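Local coordinates for putative ABC transporter (Thermobispora bispora, PDB 4PE6), which probably serves as the solute-binding protein of an ABC transporter, in a family linked to carbohydrate binding, and holds a trihydroxybutanoic acid ligand in this crystal, at residues G190-L201 and D215-A226; A310-Q320 and P331-T339. All coordinates share one frame; numbering follows the deposited sequence.

Overall arrangement
Interaction 1 pairs two helices of one lobe, whereas interaction 2 folds the C-terminal tail back onto the residues that lead into helix 315-327. Their centres are 34 Å apart on opposite sides of the chain's centre, and their nearest atoms, about 15 Å from each other, do not touch. Neither touches the bound (2R,3S)-2,3,4-trihydroxybutanoic acid: the side chain of Asp215 in interaction 1 is about 9 Å from it and that of Trp311 in interaction 2 about 12 Å. Both connect to the pocket indirectly, interaction 1 through Cys213, disulfide-bonded to the pocket residue Cys188, and interaction 2 through Asp260, which accepts from Trp311 N and Trp313 NE1 and directly follows the pocket residue Ser259.

Interaction 1: residues G190-L201 and D215-A226; sequences GATAQKAVLGVL and DGYGVAQAFATA
Gly190 and Gly218 meet where helices 190-200 and 216-226 run side by side in the same sense, their axes 7.2 Å apart at closest and inclined by 34°. The two CA atoms of this glycine pair are only 4.0 Å apart, and Gly218 CA directs a C-H toward Gly190 O at 3.4 Å; a CB at Gly218 would fall about 2.0 Å from that oxygen, a clash, so its absence permits the close approach. One turn on, Gln194 lays its CB 3.2 Å from Gly218 O, and its CG also lies against Ala222. With an alanine in place of Gln194, the CG methylene and amide would be absent, which would probably open a gap beside Ala222 and leave the Gln221 side chain without the neighbour it crosses. Val197 divides its branches: CG1, anti to the backbone N (chi1 168°), reaches Ala222 CB at 3.9 Å and the Phe223 ring obliquely, while CG2 faces Val219 CG2. At the C-terminal end Leu201 sets CD1 above the centre of the Phe223 ring, 4.1 Å from its centroid and 5° off the normal, a clear CH-pi contact. The other methyl, Leu201 CD2, comes within 3.5 Å of Phe223 CZ, and CD1 also meets Ala226 CB. Asp215 packs its CB on Ala193 CB, while its OD2 accepts from Cys213 N. In the Rossmann-like lobe of this periplasmic-binding-protein fold, both helices cover the same face of the parallel strands, Ala193 and Val197 resting on Val152 of strand 147-153 and Val219 on Val233 of strand 232-235.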
loop_
_atom_site.group_PDB
_atom_site.type_symbol
_atom_site.label_atom_id
_atom_site.label_comp_id
_atom_site.label_asym_id
_atom_site.label_seq_id
_atom_site.Cartn_x
_atom_site.Cartn_y
_atom_site.Cartn_z
ATOM N N GLY A 190 12.756 0.311 0.619
ATOM C CA GLY A 190 13.961 0.433 -0.202
ATOM C C GLY A 190 15.234 -0.105 0.443
ATOM O O GLY A 190 15.958 -0.911 -0.169
ATOM N N ALA A 191 15.504 0.317 1.669
ATOM C CA ALA A 191 16.737 -0.078 2.354
ATOM C C ALA A 191 16.762 -1.587 2.631
ATOM O O ALA A 191 17.789 -2.234 2.461
ATOM C CB ALA A 191 16.934 0.709 3.637
ATOM N N THR A 192 15.611 -2.150 2.991
ATOM C CA THR A 192 15.519 -3.586 3.222
ATOM C C THR A 192 15.744 -4.373 1.925
ATOM O O THR A 192 16.539 -5.323 1.881
ATOM C CB THR A 192 14.151 -3.951 3.805
ATOM O OG1 THR A 192 13.954 -3.213 5.011
ATOM C CG2 THR A 192 14.053 -5.424 4.090
ATOM N N ALA A 193 15.013 -3.997 0.878
ATOM C CA ALA A 193 15.212 -4.553 -0.449
ATOM C C ALA A 193 16.654 -4.395 -0.931
ATOM O O ALA A 193 17.226 -5.322 -1.478
ATOM C CB ALA A 193 14.281 -3.864 -1.429
ATOM N N GLN A 194 17.225 -3.199 -0.735
ATOM C CA GLN A 194 18.618 -2.951 -1.110
ATOM C C GLN A 194 19.541 -3.992 -0.517
ATOM O O GLN A 194 20.372 -4.571 -1.224
ATOM C CB GLN A 194 19.081 -1.562 -0.673
ATOM C CG GLN A 194 20.517 -1.221 -1.084
ATOM C CD GLN A 194 20.915 0.179 -0.661
ATOM O OE1 GLN A 194 20.083 0.969 -0.214
ATOM N NE2 GLN A 194 22.199 0.496 -0.803
ATOM N N LYS A 195 19.402 -4.202 0.782
ATOM C CA LYS A 195 20.248 -5.144 1.512
ATOM C C LYS A 195 20.063 -6.578 1.001
ATOM O O LYS A 195 21.045 -7.285 0.772
ATOM C CB LYS A 195 19.942 -5.090 3.006
ATOM C CG LYS A 195 20.985 -5.774 3.861
ATOM C CD LYS A 195 20.466 -6.060 5.270
ATOM C CE LYS A 195 21.615 -6.453 6.191
ATOM N NZ LYS A 195 22.163 -5.300 6.958
ATOM N N ALA A 196 18.809 -6.999 0.815
ATOM C CA ALA A 196 18.532 -8.364 0.372
ATOM C C ALA A 196 19.030 -8.623 -1.061
ATOM O O ALA A 196 19.619 -9.672 -1.334
ATOM C CB ALA A 196 17.046 -8.672 0.475
ATOM N N VAL A 197 18.796 -7.683 -1.970
ATOM C CA VAL A 197 19.282 -7.836 -3.344
ATOM C C VAL A 197 20.817 -7.834 -3.384
ATOM O O VAL A 197 21.423 -8.644 -4.070
ATOM C CB VAL A 197 18.711 -6.743 -4.282
ATOM C CG1 VAL A 197 19.422 -6.713 -5.631
ATOM C CG2 VAL A 197 17.211 -6.952 -4.479
ATOM N N LEU A 198 21.431 -6.902 -2.661
ATOM C CA LEU A 198 22.894 -6.812 -2.610
ATOM C C LEU A 198 23.481 -8.157 -2.201
ATOM O O LEU A 198 24.516 -8.591 -2.730
ATOM C CB LEU A 198 23.335 -5.743 -1.603
ATOM C CG LEU A 198 24.838 -5.576 -1.414
ATOM C CD1 LEU A 198 25.454 -5.084 -2.714
ATOM C CD2 LEU A 198 25.145 -4.638 -0.244
ATOM N N GLY A 199 22.801 -8.798 -1.257
ATOM C CA GLY A 199 23.172 -10.107 -0.749
ATOM C C GLY A 199 23.286 -11.181 -1.809
ATOM O O GLY A 199 24.190 -12.015 -1.726
ATOM N N VAL A 200 22.412 -11.163 -2.815
ATOM C CA VAL A 200 22.410 -12.234 -3.823
ATOM C C VAL A 200 23.125 -11.920 -5.134
ATOM O O VAL A 200 23.426 -12.835 -5.894
ATOM C CB VAL A 200 20.975 -12.723 -4.156
ATOM C CG1 VAL A 200 20.259 -13.185 -2.899
ATOM C CG2 VAL A 200 20.168 -11.649 -4.890
ATOM N N LEU A 201 23.383 -10.650 -5.415
ATOM C CA LEU A 201 23.986 -10.259 -6.692
ATOM C C LEU A 201 25.273 -11.008 -7.048
ATOM O O LEU A 201 25.401 -11.491 -8.170
ATOM C CB LEU A 201 24.214 -8.736 -6.765
ATOM C CG LEU A 201 22.953 -7.905 -7.002
ATOM C CD1 LEU A 201 23.270 -6.414 -7.053
ATOM C CD2 LEU A 201 22.206 -8.336 -8.262
ATOM N N ASP A 215 9.998 -0.579 -4.430
ATOM C CA ASP A 215 11.307 -0.651 -3.794
ATOM C C ASP A 215 12.445 -0.397 -4.766
ATOM O O ASP A 215 13.617 -0.580 -4.410
ATOM C CB ASP A 215 11.468 -2.045 -3.191
ATOM C CG ASP A 215 11.111 -3.136 -4.181
ATOM O OD1 ASP A 215 11.274 -2.883 -5.396
ATOM O OD2 ASP A 215 10.651 -4.235 -3.759
ATOM N N GLY A 216 12.103 0.029 -5.980
ATOM C CA GLY A 216 13.074 0.153 -7.070
ATOM C C GLY A 216 14.251 1.087 -6.807
ATOM O O GLY A 216 15.325 0.898 -7.369
ATOM N N TYR A 217 14.072 2.099 -5.963
ATOM C CA TYR A 217 15.188 3.036 -5.678
ATOM C C TYR A 217 16.252 2.289 -4.887
ATOM O O TYR A 217 17.422 2.402 -5.182
ATOM C CB TYR A 217 14.718 4.281 -4.912
ATOM C CG TYR A 217 15.819 5.279 -4.601
ATOM C CD1 TYR A 217 16.183 6.257 -5.514
ATOM C CD2 TYR A 217 16.507 5.226 -3.385
ATOM C CE1 TYR A 217 17.198 7.170 -5.220
ATOM C CE2 TYR A 217 17.519 6.115 -3.095
ATOM C CZ TYR A 217 17.852 7.084 -4.013
ATOM O OH TYR A 217 18.846 7.966 -3.703
ATOM N N GLY A 218 15.827 1.512 -3.898
ATOM C CA GLY A 218 16.734 0.683 -3.098
ATOM C C GLY A 218 17.389 -0.419 -3.901
ATOM O O GLY A 218 18.571 -0.708 -3.742
ATOM N N VAL A 219 16.619 -1.038 -4.780
ATOM C CA VAL A 219 17.158 -2.043 -5.678
ATOM C C VAL A 219 18.260 -1.409 -6.563
ATOM O O VAL A 219 19.390 -1.926 -6.688
ATOM C CB VAL A 219 15.995 -2.682 -6.484
ATOM C CG1 VAL A 219 16.508 -3.550 -7.628
ATOM C CG2 VAL A 219 15.118 -3.497 -5.540
ATOM N N ALA A 220 17.972 -0.232 -7.096
ATOM C CA ALA A 220 18.942 0.475 -7.917
ATOM C C ALA A 220 20.266 0.730 -7.156
ATOM O O ALA A 220 21.334 0.482 -7.692
ATOM C CB ALA A 220 18.337 1.773 -8.437
ATOM N N GLN A 221 20.194 1.182 -5.905
ATOM C CA GLN A 221 21.380 1.378 -5.084
ATOM C C GLN A 221 22.186 0.091 -4.940
ATOM O O GLN A 221 23.403 0.141 -4.965
ATOM C CB GLN A 221 21.031 1.877 -3.683
ATOM C CG GLN A 221 20.451 3.278 -3.562
ATOM C CD GLN A 221 19.887 3.533 -2.159
ATOM O OE1 GLN A 221 18.966 2.833 -1.695
ATOM N NE2 GLN A 221 20.436 4.529 -1.471
ATOM N N ALA A 222 21.531 -1.065 -4.793
ATOM C CA ALA A 222 22.290 -2.313 -4.700
ATOM C C ALA A 222 23.124 -2.530 -5.967
ATOM O O ALA A 222 24.313 -2.874 -5.890
ATOM C CB ALA A 222 21.375 -3.497 -4.466
ATOM N N PHE A 223 22.508 -2.311 -7.129
ATOM C CA PHE A 223 23.204 -2.516 -8.406
ATOM C C PHE A 223 24.361 -1.505 -8.556
ATOM O O PHE A 223 25.464 -1.862 -8.998
ATOM C CB PHE A 223 22.221 -2.477 -9.589
ATOM C CG PHE A 223 21.465 -3.772 -9.791
ATOM C CD1 PHE A 223 20.344 -4.078 -9.014
ATOM C CD2 PHE A 223 21.876 -4.690 -10.743
ATOM C CE1 PHE A 223 19.679 -5.272 -9.183
ATOM C CE2 PHE A 223 21.225 -5.896 -10.909
ATOM C CZ PHE A 223 20.126 -6.187 -10.127
ATOM N N ALA A 224 24.125 -0.261 -8.152
ATOM C CA ALA A 224 25.188 0.751 -8.158
ATOM C C ALA A 224 26.359 0.351 -7.260
ATOM O O ALA A 224 27.524 0.513 -7.656
ATOM C CB ALA A 224 24.647 2.113 -7.743
ATOM N N THR A 225 26.063 -0.202 -6.084
ATOM C CA THR A 225 27.115 -0.625 -5.143
ATOM C C THR A 225 27.949 -1.758 -5.732
ATOM O O THR A 225 29.152 -1.824 -5.509
ATOM C CB THR A 225 26.548 -1.041 -3.759
ATOM O OG1 THR A 225 26.049 0.114 -3.096
ATOM C CG2 THR A 225 27.625 -1.633 -2.866
ATOM N N ALA A 226 27.294 -2.626 -6.503
ATOM C CA ALA A 226 27.969 -3.725 -7.168
ATOM C C ALA A 226 28.614 -3.304 -8.488
ATOM O O ALA A 226 29.315 -4.110 -9.109
ATOM C CB ALA A 226 26.995 -4.869 -7.407
#

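Interaction 2: residues A310-Q320 and P331-T339; sequences AWPWTRELFRQ and PVQPPIPST
Trp311 lies across the ring of Pro334, the two side chains at about a right angle, and most of its indole meets that one residue. CB starts the contact at 3.8 Å from Pro334 CG. With CG anti to the carbonyl carbon (chi1 -61°), the indole is brought under the proline: its CG is 3.7 Å from Pro334 CG, which stands over the five-membered ring, 3.9 Å from its centroid and 25° off the normal, a CH-pi contact. CD1 lies under the same proline carbon, CD2 and CE2 beneath Pro334 CD, while NE1 turns from the tail to donate to Ile288 O. Farther out, CE3, CZ3 and CH2 all lie near Pro334 O, CZ3 at 3.4 Å, and this outer edge also has Pro335 O and Ile336 CG1 near the ring plane. Trp311 CB lies over the rim of one face of the Trp313 indole. The chain then bends in an inverse gamma turn centred on Pro312 and enters helix 315-327, where Thr314 is the N-cap residue, its OG1 accepting from Leu317 N at 3.0 Å. Trp313 brings CH2 to 3.5 Å from Pro334 CG, so the proline is wedged against both indoles and also rests on Pro287 of strand 283-290. Pro312 packs CD against Pro335 O, at 3.4 Å, and CG against Pro337 CG. At the other end of the contact, Val332 CG2, in a poorly ordered residue, meets Gln320 CB of helix 315-327 at 3.9 Å.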
loop_
_atom_site.group_PDB
_atom_site.type_symbol
_atom_site.label_atom_id
_atom_site.label_comp_id
_atom_site.label_asym_id
_atom_site.label_seq_id
_atom_site.Cartn_x
_atom_site.Cartn_y
_atom_site.Cartn_z
ATOM N N ALA A 310 -0.559 9.834 -3.155
ATOM C CA ALA A 310 -1.766 9.487 -2.407
ATOM C C ALA A 310 -2.950 10.264 -2.965
ATOM O O ALA A 310 -2.784 11.406 -3.359
ATOM C CB ALA A 310 -1.561 9.812 -0.934
ATOM N N TRP A 311 -4.139 9.656 -3.037
ATOM C CA TRP A 311 -5.286 10.392 -3.554
ATOM C C TRP A 311 -5.856 11.292 -2.441
ATOM O O TRP A 311 -5.952 10.870 -1.281
ATOM C CB TRP A 311 -6.355 9.451 -4.112
ATOM C CG TRP A 311 -5.915 8.596 -5.256
ATOM C CD1 TRP A 311 -5.970 7.231 -5.320
ATOM C CD2 TRP A 311 -5.381 9.031 -6.504
ATOM N NE1 TRP A 311 -5.515 6.789 -6.547
ATOM C CE2 TRP A 311 -5.133 7.874 -7.284
ATOM C CE3 TRP A 311 -5.084 10.290 -7.050
ATOM C CZ2 TRP A 311 -4.589 7.937 -8.565
ATOM C CZ3 TRP A 311 -4.558 10.346 -8.327
ATOM C CH2 TRP A 311 -4.316 9.175 -9.071
ATOM N N PRO A 312 -6.190 12.549 -2.767
ATOM C CA PRO A 312 -6.700 13.449 -1.732
ATOM C C PRO A 312 -8.201 13.263 -1.487
ATOM O O PRO A 312 -9.030 14.011 -2.024
ATOM C CB PRO A 312 -6.381 14.844 -2.302
ATOM C CG PRO A 312 -6.481 14.651 -3.783
ATOM C CD PRO A 312 -6.015 13.242 -4.061
ATOM N N TRP A 313 -8.554 12.270 -0.682
ATOM C CA TRP A 313 -9.961 12.015 -0.393
ATOM C C TRP A 313 -10.546 13.079 0.520
ATOM O O TRP A 313 -10.024 13.344 1.600
ATOM C CB TRP A 313 -10.156 10.621 0.229
ATOM C CG TRP A 313 -9.649 9.563 -0.637
ATOM C CD1 TRP A 313 -8.504 8.857 -0.461
ATOM C CD2 TRP A 313 -10.241 9.085 -1.848
ATOM N NE1 TRP A 313 -8.335 7.973 -1.488
ATOM C CE2 TRP A 313 -9.389 8.092 -2.358
ATOM C CE3 TRP A 313 -11.410 9.405 -2.555
ATOM C CZ2 TRP A 313 -9.660 7.399 -3.532
ATOM C CZ3 TRP A 313 -11.681 8.723 -3.740
ATOM C CH2 TRP A 313 -10.813 7.724 -4.213
ATOM N N THR A 314 -11.592 13.728 0.039
ATOM C CA THR A 314 -12.460 14.531 0.866
ATOM C C THR A 314 -13.635 13.628 1.206
ATOM O O THR A 314 -13.837 12.581 0.593
ATOM C CB THR A 314 -12.967 15.773 0.122
ATOM O OG1 THR A 314 -13.640 15.376 -1.084
ATOM C CG2 THR A 314 -11.801 16.718 -0.223
ATOM N N ARG A 315 -14.413 14.033 2.190
ATOM C CA ARG A 315 -15.616 13.317 2.508
ATOM C C ARG A 315 -16.527 13.214 1.269
ATOM O O ARG A 315 -17.124 12.162 1.012
ATOM C CB ARG A 315 -16.330 13.999 3.669
ATOM C CG ARG A 315 -17.253 13.057 4.392
ATOM C CD ARG A 315 -17.888 13.685 5.614
ATOM N NE ARG A 315 -18.571 12.649 6.371
ATOM C CZ ARG A 315 -19.222 12.832 7.510
ATOM N NH1 ARG A 315 -19.306 14.034 8.057
ATOM N NH2 ARG A 315 -19.786 11.792 8.103
ATOM N N GLU A 316 -16.596 14.288 0.484
ATOM C CA GLU A 316 -17.401 14.284 -0.737
ATOM C C GLU A 316 -16.863 13.331 -1.826
ATOM O O GLU A 316 -17.632 12.574 -2.436
ATOM C CB GLU A 316 -17.551 15.722 -1.291
ATOM C CG GLU A 316 -18.870 15.952 -2.012
ATOM C CD GLU A 316 -20.073 15.468 -1.204
ATOM O OE1 GLU A 316 -20.301 15.994 -0.088
ATOM O OE2 GLU A 316 -20.783 14.545 -1.675
ATOM N N LEU A 317 -15.549 13.348 -2.059
ATOM C CA LEU A 317 -14.957 12.420 -3.037
ATOM C C LEU A 317 -15.126 10.979 -2.582
ATOM O O LEU A 317 -15.412 10.108 -3.391
ATOM C CB LEU A 317 -13.476 12.727 -3.311
ATOM C CG LEU A 317 -13.212 13.986 -4.151
ATOM C CD1 LEU A 317 -11.714 14.267 -4.227
ATOM C CD2 LEU A 317 -13.806 13.872 -5.555
ATOM N N PHE A 318 -14.974 10.740 -1.281
ATOM C CA PHE A 318 -15.260 9.421 -0.715
ATOM C C PHE A 318 -16.669 8.942 -1.079
ATOM O O PHE A 318 -16.839 7.862 -1.637
ATOM C CB PHE A 318 -15.092 9.418 0.804
ATOM C CG PHE A 318 -15.671 8.201 1.458
ATOM C CD1 PHE A 318 -15.008 6.998 1.391
ATOM C CD2 PHE A 318 -16.902 8.257 2.097
ATOM C CE1 PHE A 318 -15.549 5.855 1.953
ATOM C CE2 PHE A 318 -17.446 7.121 2.665
ATOM C CZ PHE A 318 -16.765 5.921 2.604
ATOM N N ARG A 319 -17.669 9.763 -0.760
ATOM C CA ARG A 319 -19.068 9.432 -1.035
ATOM C C ARG A 319 -19.334 9.181 -2.515
ATOM O O ARG A 319 -20.081 8.256 -2.864
ATOM C CB ARG A 319 -20.006 10.513 -0.484
ATOM C CG ARG A 319 -20.208 10.396 1.019
ATOM C CD ARG A 319 -21.002 11.566 1.561
ATOM N NE ARG A 319 -21.154 11.495 3.011
ATOM C CZ ARG A 319 -21.705 12.452 3.746
ATOM N NH1 ARG A 319 -22.152 13.560 3.177
ATOM N NH2 ARG A 319 -21.814 12.301 5.061
ATOM N N GLN A 320 -18.720 9.990 -3.380
ATOM C CA GLN A 320 -18.813 9.775 -4.826
ATOM C C GLN A 320 -18.347 8.388 -5.214
ATOM O O GLN A 320 -18.995 7.712 -6.006
ATOM C CB GLN A 320 -17.970 10.787 -5.601
ATOM C CG GLN A 320 -18.562 12.177 -5.718
ATOM C CD GLN A 320 -17.631 13.110 -6.483
ATOM O OE1 GLN A 320 -16.928 12.685 -7.413
ATOM N NE2 GLN A 320 -17.610 14.382 -6.090
ATOM N N PRO A 331 -15.269 4.036 -11.774
ATOM C CA PRO A 331 -14.442 4.378 -10.621
ATOM C C PRO A 331 -14.067 5.865 -10.639
ATOM O O PRO A 331 -13.726 6.407 -11.700
ATOM C CB PRO A 331 -13.196 3.485 -10.786
ATOM C CG PRO A 331 -13.271 2.918 -12.171
ATOM C CD PRO A 331 -14.719 2.906 -12.542
ATOM N N VAL A 332 -14.172 6.524 -9.488
ATOM C CA VAL A 332 -13.721 7.902 -9.379
ATOM C C VAL A 332 -12.219 7.906 -9.616
ATOM O O VAL A 332 -11.490 7.090 -9.043
ATOM C CB VAL A 332 -14.032 8.533 -8.004
ATOM C CG1 VAL A 332 -13.355 9.896 -7.870
ATOM C CG2 VAL A 332 -15.534 8.662 -7.803
ATOM N N GLN A 333 -11.785 8.803 -10.495
ATOM C CA GLN A 333 -10.374 8.988 -10.809
ATOM C C GLN A 333 -9.967 10.277 -10.108
ATOM O O GLN A 333 -10.165 11.368 -10.643
ATOM C CB GLN A 333 -10.156 9.085 -12.331
ATOM C CG GLN A 333 -10.992 8.124 -13.176
ATOM C CD GLN A 333 -10.772 6.657 -12.836
ATOM O OE1 GLN A 333 -9.807 6.294 -12.159
ATOM N NE2 GLN A 333 -11.671 5.802 -13.315
ATOM N N PRO A 334 -9.432 10.169 -8.882
ATOM C CA PRO A 334 -9.215 11.415 -8.172
ATOM C C PRO A 334 -8.116 12.232 -8.840
ATOM O O PRO A 334 -7.335 11.696 -9.640
ATOM C CB PRO A 334 -8.806 10.959 -6.759
ATOM C CG PRO A 334 -9.148 9.508 -6.694
ATOM C CD PRO A 334 -8.959 9.022 -8.096
ATOM N N PRO A 335 -8.068 13.532 -8.536
ATOM C CA PRO A 335 -7.119 14.390 -9.204
ATOM C C PRO A 335 -5.768 14.319 -8.522
ATOM O O PRO A 335 -5.683 14.119 -7.306
ATOM C CB PRO A 335 -7.739 15.776 -9.035
ATOM C CG PRO A 335 -8.449 15.699 -7.727
ATOM C CD PRO A 335 -8.835 14.259 -7.506
ATOM N N ILE A 336 -4.717 14.477 -9.311
ATOM C CA ILE A 336 -3.387 14.609 -8.762
ATOM C C ILE A 336 -3.374 15.975 -8.095
ATOM O O ILE A 336 -3.734 16.967 -8.731
ATOM C CB ILE A 336 -2.302 14.533 -9.851
ATOM C CG1 ILE A 336 -2.370 13.178 -10.567
ATOM C CG2 ILE A 336 -0.922 14.756 -9.243
ATOM C CD1 ILE A 336 -1.724 13.156 -11.934
ATOM N N PRO A 337 -2.999 16.035 -6.809
ATOM C CA PRO A 337 -2.953 17.357 -6.184
ATOM C C PRO A 337 -1.876 18.219 -6.842
ATOM O O PRO A 337 -0.822 17.692 -7.199
ATOM C CB PRO A 337 -2.573 17.061 -4.721
ATOM C CG PRO A 337 -2.565 15.576 -4.568
ATOM C CD PRO A 337 -2.460 14.979 -5.934
ATOM N N SER A 338 -2.150 19.512 -7.035
ATOM C CA SER A 338 -1.109 20.469 -7.451
ATOM C C SER A 338 -0.515 21.188 -6.230
ATOM O O SER A 338 0.468 21.922 -6.353
ATOM C CB SER A 338 -1.656 21.480 -8.464
ATOM O OG SER A 338 -2.682 22.268 -7.895
ATOM N N THR A 339 -1.110 20.953 -5.058
ATOM C CA THR A 339 -0.625 21.504 -3.792
ATOM C C THR A 339 -0.809 20.491 -2.663
ATOM O O THR A 339 0.162 20.043 -2.054
ATOM C CB THR A 339 -1.359 22.813 -3.426
ATOM O OG1 THR A 339 -0.853 23.317 -2.183
ATOM C CG2 THR A 339 -2.876 22.596 -3.311
#